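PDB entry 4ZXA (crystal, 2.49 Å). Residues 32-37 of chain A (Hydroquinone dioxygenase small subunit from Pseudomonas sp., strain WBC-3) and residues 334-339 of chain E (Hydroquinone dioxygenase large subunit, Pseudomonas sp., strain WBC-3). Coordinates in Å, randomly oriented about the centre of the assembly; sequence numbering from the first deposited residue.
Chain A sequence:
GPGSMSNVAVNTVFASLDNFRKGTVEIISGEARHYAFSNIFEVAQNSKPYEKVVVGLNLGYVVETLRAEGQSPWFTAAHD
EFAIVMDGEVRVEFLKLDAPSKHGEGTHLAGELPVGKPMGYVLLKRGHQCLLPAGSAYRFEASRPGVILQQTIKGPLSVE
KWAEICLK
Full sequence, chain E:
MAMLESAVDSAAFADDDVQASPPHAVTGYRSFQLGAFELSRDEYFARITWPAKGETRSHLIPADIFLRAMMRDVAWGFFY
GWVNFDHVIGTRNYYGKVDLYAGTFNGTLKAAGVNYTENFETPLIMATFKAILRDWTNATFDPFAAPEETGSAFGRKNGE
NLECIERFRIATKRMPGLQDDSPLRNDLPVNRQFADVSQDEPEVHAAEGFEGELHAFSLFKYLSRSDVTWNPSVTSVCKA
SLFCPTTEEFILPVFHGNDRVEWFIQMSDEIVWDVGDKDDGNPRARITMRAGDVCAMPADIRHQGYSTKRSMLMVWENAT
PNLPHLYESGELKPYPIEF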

ATOM      1  N   ALA A  32     -14.625  20.262 -15.445  1.00 29.14           N
ATOM      2  CA  ALA A  32     -15.128  20.435 -14.086  1.00 31.51           C
ATOM      3  C   ALA A  32     -16.658  20.409 -14.043  1.00 27.58           C
ATOM      4  O   ALA A  32     -17.253  19.962 -13.063  1.00 24.97           O
ATOM      5  CB  ALA A  32     -14.586  21.729 -13.482  1.00 26.17           C
ATOM      6  N   ARG A  33     -17.283  20.904 -15.108  1.00 32.52           N
ATOM      7  CA  ARG A  33     -18.728  20.776 -15.321  1.00 32.00           C
ATOM      8  C   ARG A  33     -19.282  19.442 -14.840  1.00 28.41           C
ATOM      9  O   ARG A  33     -20.315  19.378 -14.185  1.00 29.98           O
ATOM     10  CB  ARG A  33     -19.018  20.807 -16.820  1.00 35.29           C
ATOM     11  CG  ARG A  33     -19.281  22.143 -17.410  1.00 38.63           C
ATOM     12  CD  ARG A  33     -20.203  21.983 -18.597  1.00 44.74           C
ATOM     13  NE  ARG A  33     -19.571  21.318 -19.735  1.00 48.96           N
ATOM     14  CZ  ARG A  33     -20.166  20.399 -20.495  1.00 46.97           C
ATOM     15  NH1 ARG A  33     -21.414  20.007 -20.229  1.00 36.98           N
ATOM     16  NH2 ARG A  33     -19.509  19.867 -21.520  1.00 44.15           N
ATOM     17  N   HIS A  34     -18.602  18.369 -15.219  1.00 26.40           N
ATOM     18  CA  HIS A  34     -19.146  17.032 -15.041  1.00 32.07           C
ATOM     19  C   HIS A  34     -19.433  16.699 -13.575  1.00 29.38           C
ATOM     20  O   HIS A  34     -20.261  15.836 -13.290  1.00 28.51           O
ATOM     21  CB  HIS A  34     -18.233  15.985 -15.705  1.00 27.26           C
ATOM     22  CG  HIS A  34     -18.134  16.124 -17.197  1.00 30.51           C
ATOM     23  ND1 HIS A  34     -16.968  15.877 -17.898  1.00 35.68           N
ATOM     24  CD2 HIS A  34     -19.057  16.484 -18.125  1.00 28.86           C
ATOM     25  CE1 HIS A  34     -17.177  16.083 -19.187  1.00 35.11           C
ATOM     26  NE2 HIS A  34     -18.434  16.452 -19.352  1.00 32.51           N
ATOM     27  N   TYR A  35     -18.781  17.409 -12.653  1.00 24.47           N
ATOM     28  CA  TYR A  35     -18.852  17.077 -11.226  1.00 25.07           C
ATOM     29  C   TYR A  35     -19.883  17.883 -10.442  1.00 23.03           C
ATOM     30  O   TYR A  35     -19.954  17.770  -9.217  1.00 22.96           O
ATOM     31  CB  TYR A  35     -17.468  17.207 -10.566  1.00 24.15           C
ATOM     32  CG  TYR A  35     -16.440  16.321 -11.216  1.00 23.04           C
ATOM     33  CD1 TYR A  35     -16.323  14.991 -10.857  1.00 19.77           C
ATOM     34  CD2 TYR A  35     -15.611  16.804 -12.222  1.00 25.13           C
ATOM     35  CE1 TYR A  35     -15.389  14.161 -11.477  1.00 26.41           C
ATOM     36  CE2 TYR A  35     -14.674  15.983 -12.851  1.00 24.13           C
ATOM     37  CZ  TYR A  35     -14.573  14.661 -12.471  1.00 24.27           C
ATOM     38  OH  TYR A  35     -13.658  13.837 -13.066  1.00 24.61           O
ATOM     39  N   ALA A  36     -20.676  18.689 -11.141  1.00 21.18           N
ATOM     40  CA  ALA A  36     -21.694  19.528 -10.493  1.00 24.86           C
ATOM     41  C   ALA A  36     -21.251  20.013  -9.107  1.00 20.95           C
ATOM     42  O   ALA A  36     -21.936  19.815  -8.116  1.00 19.47           O
ATOM     43  CB  ALA A  36     -23.032  18.781 -10.404  1.00 19.94           C
ATOM     44  N   PHE A  37     -20.088  20.648  -9.061  1.00 25.36           N
ATOM     45  CA  PHE A  37     -19.404  20.937  -7.803  1.00 24.70           C
ATOM     46  C   PHE A  37     -19.790  22.288  -7.209  1.00 27.22           C
ATOM     47  O   PHE A  37     -19.402  23.331  -7.735  1.00 30.53           O
ATOM     48  CB  PHE A  37     -17.897  20.904  -8.039  1.00 25.00           C
ATOM     49  CG  PHE A  37     -17.091  20.784  -6.781  1.00 28.79           C
ATOM     50  CD1 PHE A  37     -16.753  19.537  -6.281  1.00 22.86           C
ATOM     51  CD2 PHE A  37     -16.662  21.921  -6.100  1.00 29.85           C
ATOM     52  CE1 PHE A  37     -16.000  19.418  -5.114  1.00 28.80           C
ATOM     53  CE2 PHE A  37     -15.911  21.817  -4.934  1.00 28.62           C
ATOM     54  CZ  PHE A  37     -15.576  20.562  -4.440  1.00 30.23           C
TER
ATOM     55  N   PRO E 334     -23.475   9.572 -18.191  1.00 26.40           N
ATOM     56  CA  PRO E 334     -22.420   9.297 -17.197  1.00 24.81           C
ATOM     57  C   PRO E 334     -22.318  10.385 -16.128  1.00 26.85           C
ATOM     58  O   PRO E 334     -21.928  10.087 -14.994  1.00 28.76           O
ATOM     59  CB  PRO E 334     -21.134   9.316 -18.022  1.00 22.25           C
ATOM     60  CG  PRO E 334     -21.552   9.220 -19.431  1.00 27.03           C
ATOM     61  CD  PRO E 334     -22.934   9.738 -19.547  1.00 25.55           C
ATOM     62  N   TYR E 335     -22.625  11.629 -16.495  1.00 23.11           N
ATOM     63  CA  TYR E 335     -22.638  12.739 -15.531  1.00 26.27           C
ATOM     64  C   TYR E 335     -24.001  13.398 -15.518  1.00 23.60           C
ATOM     65  O   TYR E 335     -24.610  13.585 -16.567  1.00 26.66           O
ATOM     66  CB  TYR E 335     -21.566  13.766 -15.856  1.00 22.72           C
ATOM     67  CG  TYR E 335     -21.680  14.359 -17.230  1.00 25.72           C
ATOM     68  CD1 TYR E 335     -21.086  13.740 -18.315  1.00 28.44           C
ATOM     69  CD2 TYR E 335     -22.372  15.546 -17.446  1.00 29.84           C
ATOM     70  CE1 TYR E 335     -21.173  14.282 -19.592  1.00 30.45           C
ATOM     71  CE2 TYR E 335     -22.465  16.101 -18.716  1.00 31.69           C
ATOM     72  CZ  TYR E 335     -21.859  15.460 -19.788  1.00 35.50           C
ATOM     73  OH  TYR E 335     -21.926  15.990 -21.054  1.00 30.49           O
ATOM     74  N   PRO E 336     -24.476  13.760 -14.324  1.00 24.96           N
ATOM     75  CA  PRO E 336     -25.885  14.077 -14.057  1.00 23.22           C
ATOM     76  C   PRO E 336     -26.430  15.350 -14.715  1.00 23.18           C
ATOM     77  O   PRO E 336     -27.593  15.350 -15.075  1.00 25.95           O
ATOM     78  CB  PRO E 336     -25.920  14.204 -12.533  1.00 23.98           C
ATOM     79  CG  PRO E 336     -24.560  14.657 -12.177  1.00 22.65           C
ATOM     80  CD  PRO E 336     -23.648  13.907 -13.117  1.00 25.61           C
ATOM     81  N   ILE E 337     -25.624  16.390 -14.891  1.00 22.40           N
ATOM     82  CA  ILE E 337     -26.172  17.681 -15.278  1.00 26.89           C
ATOM     83  C   ILE E 337     -25.465  18.373 -16.448  1.00 31.47           C
ATOM     84  O   ILE E 337     -24.249  18.560 -16.425  1.00 28.84           O
ATOM     85  CB  ILE E 337     -26.248  18.609 -14.038  1.00 29.83           C
ATOM     86  CG1 ILE E 337     -27.315  18.071 -13.088  1.00 30.19           C
ATOM     87  CG2 ILE E 337     -26.618  20.024 -14.427  1.00 30.80           C
ATOM     88  CD1 ILE E 337     -26.990  18.273 -11.676  1.00 26.83           C
ATOM     89  N   GLU E 338     -26.245  18.741 -17.472  1.00 28.90           N
ATOM     90  CA  GLU E 338     -25.760  19.562 -18.598  1.00 33.45           C
ATOM     91  C   GLU E 338     -25.966  21.061 -18.355  1.00 34.39           C
ATOM     92  O   GLU E 338     -27.097  21.518 -18.216  1.00 39.52           O
ATOM     93  CB  GLU E 338     -26.467  19.172 -19.902  1.00 32.93           C
ATOM     94  CG  GLU E 338     -25.755  18.099 -20.708  1.00 46.79           C
ATOM     95  CD  GLU E 338     -24.553  18.638 -21.464  1.00 45.24           C
ATOM     96  OE1 GLU E 338     -24.745  19.498 -22.342  1.00 49.61           O
ATOM     97  OE2 GLU E 338     -23.418  18.206 -21.183  1.00 45.61           O
ATOM     98  N   PHE E 339     -24.875  21.821 -18.315  1.00 34.83           N
ATOM     99  CA  PHE E 339     -24.937  23.255 -18.056  1.00 35.76           C
ATOM    100  C   PHE E 339     -23.653  23.952 -18.462  1.00 45.18           C
ATOM    101  O   PHE E 339     -22.730  23.324 -18.989  1.00 43.13           O
ATOM    102  CB  PHE E 339     -25.235  23.544 -16.580  1.00 36.04           C
ATOM    103  CG  PHE E 339     -24.098  23.217 -15.644  1.00 36.68           C
ATOM    104  CD1 PHE E 339     -23.175  24.182 -15.287  1.00 34.65           C
ATOM    105  CD2 PHE E 339     -23.966  21.950 -15.107  1.00 32.68           C
ATOM    106  CE1 PHE E 339     -22.138  23.881 -14.426  1.00 33.75           C
ATOM    107  CE2 PHE E 339     -22.927  21.653 -14.238  1.00 34.27           C
ATOM    108  CZ  PHE E 339     -22.016  22.623 -13.899  1.00 29.44           C
ATOM    109  OXT PHE E 339     -23.521  25.164 -18.265  1.00 47.50           O
TER
HETATM  110  O   HOH W   1     -19.139  16.652 -22.190  1.00 31.64           O
HETATM  111  O   HOH W   2     -22.930  17.289 -14.139  1.00 30.85           O

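How do the two backbones meet? Chain A makes a short 3-10 turn from A:Ala32 to A:Tyr35, held by A:Tyr35 N to A:Ala32 O at 3.0 Å, and a second bond, A:Ala36 N to A:Arg33 O at 3.1 Å, follows it. The chain E stretch, the C-terminal end of the large subunit, runs past without regular helix or strand. The CA atoms of A:His34 and E:Tyr335 lie 5.6 Å apart, and those of A:Ala36 and E:Ile337 lie 6.8 Å apart. No direct backbone hydrogen bond joins the stretches; instead, water 2 lies between them, able to donate to E:Ile337 O at 2.9 Å and weakly to A:His34 O at 3.2 Å, although it has more acceptors in reach, some elsewhere in the structure, than protons to give.

What anchors the charged end of the contact? The CA-to-CB bond of A:Arg33 points sideways, yet its long side chain reaches E:Glu338, where NH1 donates to OE2 at 2.9 Å in a salt bridge. The carboxylate oxygen lies near the guanidinium plane, at its edge, where the N-H groups point. E:Tyr335 OH also donates to E:Glu338 OE2, at 2.7 Å, so one oxygen gathers a charged and a neutral donor.

How does A:His34 engage E:Tyr335? A:His34 CD2 sits over one face of the E:Tyr335 ring, 3.4 Å from E:Tyr335 CE1. The ring centroids are 4.0 Å apart, but the planes are inclined at 42°, an oblique pairing. Water 1 ties the two side chains together, lying 2.9 Å from A:His34 NE2 and donating to E:Tyr335 OH at 3.1 Å; it also accepts a weak bond from A:Arg33 NH2 at 3.3 Å.

Where is the apolar part? A:Ala36 points its CB toward chain E, 4.2 Å from E:Ile337 CD1, and both residues are buried. The ring of E:Phe339 adds a looser approach, its CE2 4.5 Å from A:Ala36 CA.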